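Local coordinates for glyoxalase 3 (Candida albicans, PDB 4LRU), which converts methylglyoxal to D-lactate in a single glutathione-independent step and so detoxifies methylglyoxal made by the cell's own metabolism, at residues P35-V38 with F39-K42. Numbering follows the deposited sequence.
Sequences PFEV and FRKK. With EDO (1,2-ethanediol), chain B.
Glu37 and Arg40 form an i to i+3 salt bridge on helix 29-42, the crossover helix between strands 6-10 and 45-50. Arg40 grips the carboxylate side-on with two nitrogens. Arg40 NH2 reaches Glu37 OE1 at 2.8 Å, and Arg40 NE reaches Glu37 OE2 at 2.9 Å. Both oxygens lie close to the guanidinium plane, yet the nitrogens meet them from above the carboxylate plane. The carboxylate and guanidinium planes are tilted 33° to each other. A bend at chi3 of Arg40 (61°) brings NE and NH2 alongside the Glu37 carboxylate. Glu37 OE1 also accepts a bond from a water, which in turn takes one from Lys41 NZ. Lys41 NZ lies 4.2 Å from Glu37 OE1, beyond a direct salt bridge, and also donates to O1 of an ethanediol, probably from the crystallisation liquor.

Main-chain i to i+4 bonds hold the turn, such as Lys41 N to Glu37 O at 2.9 Å. Phe36 CE2 touches Arg40 CD at 3.9 Å. Pro35 CB meets Phe39 CE2 at 4.1 Å. Phe36 and Phe39 pack on Ile46 of strand 45-50, Phe36 also on helix 81-87, and Val38 and Phe39 on Ala229 of helix 225-236. Glu37 is buried and Lys41 exposed on this helix of a beta-alpha-beta unit in the DJ-1 superfamily fold.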
ATOM      1  N   PRO A  35       2.296  -5.587   7.399  1.00 17.69           N
ATOM      2  CA  PRO A  35       1.455  -4.597   8.059  1.00 19.57           C
ATOM      3  C   PRO A  35       0.264  -5.236   8.756  1.00 19.74           C
ATOM      4  O   PRO A  35      -0.124  -4.806   9.843  1.00 19.69           O
ATOM      5  CB  PRO A  35       1.035  -3.661   6.916  1.00 20.27           C
ATOM      6  CG  PRO A  35       2.104  -3.831   5.883  1.00 20.64           C
ATOM      7  CD  PRO A  35       2.496  -5.272   5.974  1.00 18.21           C
ATOM      8  N   PHE A  36      -0.317  -6.278   8.156  1.00 18.58           N
ATOM      9  CA  PHE A  36      -1.385  -7.014   8.824  1.00 19.12           C
ATOM     10  C   PHE A  36      -0.921  -7.442  10.215  1.00 20.10           C
ATOM     11  O   PHE A  36      -1.619  -7.251  11.215  1.00 21.18           O
ATOM     12  CB  PHE A  36      -1.816  -8.243   8.004  1.00 18.81           C
ATOM     13  CG  PHE A  36      -2.879  -9.075   8.679  1.00 19.95           C
ATOM     14  CD1 PHE A  36      -4.221  -8.741   8.573  1.00 22.04           C
ATOM     15  CD2 PHE A  36      -2.530 -10.158   9.477  1.00 23.37           C
ATOM     16  CE1 PHE A  36      -5.190  -9.498   9.202  1.00 21.32           C
ATOM     17  CE2 PHE A  36      -3.496 -10.910  10.123  1.00 24.07           C
ATOM     18  CZ  PHE A  36      -4.828 -10.576   9.988  1.00 24.33           C
ATOM     19  N   GLU A  37       0.262  -8.028  10.284  1.00 19.50           N
ATOM     20  CA  GLU A  37       0.732  -8.568  11.562  1.00 20.59           C
ATOM     21  C   GLU A  37       1.047  -7.457  12.569  1.00 19.77           C
ATOM     22  O   GLU A  37       0.793  -7.622  13.762  1.00 21.49           O
ATOM     23  CB  GLU A  37       1.937  -9.486  11.356  1.00 22.52           C
ATOM     24  CG  GLU A  37       1.593 -10.831  10.729  1.00 22.87           C
ATOM     25  CD  GLU A  37       0.828 -11.707  11.690  1.00 25.35           C
ATOM     26  OE1 GLU A  37       1.460 -12.286  12.607  1.00 31.25           O
ATOM     27  OE2 GLU A  37      -0.402 -11.811  11.552  1.00 28.94           O
ATOM     28  N   VAL A  38       1.624  -6.356  12.102  1.00 20.17           N
ATOM     29  CA  VAL A  38       1.939  -5.230  12.992  1.00 19.43           C
ATOM     30  C   VAL A  38       0.647  -4.691  13.610  1.00 21.74           C
ATOM     31  O   VAL A  38       0.545  -4.511  14.822  1.00 21.76           O
ATOM     32  CB  VAL A  38       2.667  -4.112  12.241  1.00 20.48           C
ATOM     33  CG1 VAL A  38       2.744  -2.846  13.081  1.00 21.54           C
ATOM     34  CG2 VAL A  38       4.054  -4.589  11.858  1.00 21.36           C
ATOM     35  N   PHE A  39      -0.344  -4.442  12.766  1.00 20.03           N
ATOM     36  CA  PHE A  39      -1.616  -3.922  13.242  1.00 20.82           C
ATOM     37  C   PHE A  39      -2.374  -4.949  14.095  1.00 21.53           C
ATOM     38  O   PHE A  39      -3.039  -4.580  15.061  1.00 22.74           O
ATOM     39  CB  PHE A  39      -2.459  -3.462  12.060  1.00 19.91           C
ATOM     40  CG  PHE A  39      -1.878  -2.290  11.303  1.00 18.73           C
ATOM     41  CD1 PHE A  39      -1.397  -1.172  11.959  1.00 19.94           C
ATOM     42  CD2 PHE A  39      -1.889  -2.280   9.921  1.00 18.13           C
ATOM     43  CE1 PHE A  39      -0.882  -0.101  11.259  1.00 19.08           C
ATOM     44  CE2 PHE A  39      -1.383  -1.211   9.213  1.00 17.41           C
ATOM     45  CZ  PHE A  39      -0.890  -0.108   9.876  1.00 19.04           C
ATOM     46  N   ARG A  40      -2.274  -6.227  13.748  1.00 21.79           N
ATOM     47  CA  ARG A  40      -2.919  -7.268  14.542  1.00 22.89           C
ATOM     48  C   ARG A  40      -2.325  -7.304  15.946  1.00 23.92           C
ATOM     49  O   ARG A  40      -3.053  -7.355  16.944  1.00 25.10           O
ATOM     50  CB  ARG A  40      -2.774  -8.640  13.886  1.00 23.92           C
ATOM     51  CG  ARG A  40      -3.494  -9.751  14.634  1.00 27.52           C
ATOM     52  CD  ARG A  40      -3.232 -11.133  14.045  1.00 26.48           C
ATOM     53  NE  ARG A  40      -1.814 -11.490  14.085  1.00 28.76           N
ATOM     54  CZ  ARG A  40      -1.154 -11.858  15.182  1.00 31.32           C
ATOM     55  NH1 ARG A  40      -1.777 -11.951  16.357  1.00 34.44           N
ATOM     56  NH2 ARG A  40       0.139 -12.153  15.113  1.00 34.40           N
ATOM     57  N   LYS A  41      -0.996  -7.293  16.029  1.00 24.12           N
ATOM     58  CA  LYS A  41      -0.332  -7.370  17.322  1.00 26.05           C
ATOM     59  C   LYS A  41      -0.640  -6.140  18.171  1.00 25.37           C
ATOM     60  O   LYS A  41      -0.747  -6.226  19.399  1.00 27.89           O
ATOM     61  CB  LYS A  41       1.181  -7.562  17.162  1.00 26.57           C
ATOM     62  CG  LYS A  41       1.562  -8.953  16.679  1.00 32.16           C
ATOM     63  CD  LYS A  41       2.979  -9.004  16.119  1.00 33.77           C
ATOM     64  CE  LYS A  41       3.187 -10.253  15.268  1.00 40.96           C
ATOM     65  NZ  LYS A  41       4.559 -10.347  14.690  1.00 44.34           N
ATOM     66  N   LYS A  42      -0.865  -5.018  17.498  1.00 24.60           N
ATOM     67  CA  LYS A  42      -1.260  -3.778  18.162  1.00 26.50           C
ATOM     68  C   LYS A  42      -2.679  -3.844  18.753  1.00 26.94           C
ATOM     69  O   LYS A  42      -2.998  -3.104  19.670  1.00 28.42           O
ATOM     70  CB  LYS A  42      -1.146  -2.613  17.176  1.00 26.03           C
ATOM     71  CG  LYS A  42      -1.507  -1.255  17.767  1.00 26.36           C
ATOM     72  CD  LYS A  42      -0.565  -0.810  18.878  1.00 28.07           C
ATOM     73  CE  LYS A  42      -0.983   0.549  19.435  1.00 31.48           C
ATOM     74  NZ  LYS A  42      -0.368   0.871  20.747  1.00 35.30           N
TER
HETATM   75  C1  EDO B 301       6.267  -7.655  12.391  1.00 39.51           C
HETATM   76  O1  EDO B 301       5.306  -7.821  13.438  1.00 44.79           O
HETATM   77  C2  EDO B 301       5.862  -8.450  11.151  1.00 43.11           C
HETATM   78  O2  EDO B 301       5.525  -9.792  11.517  1.00 47.88           O
HETATM   79  O   HOH W   1       4.140 -12.306  12.676  1.00 30.17           O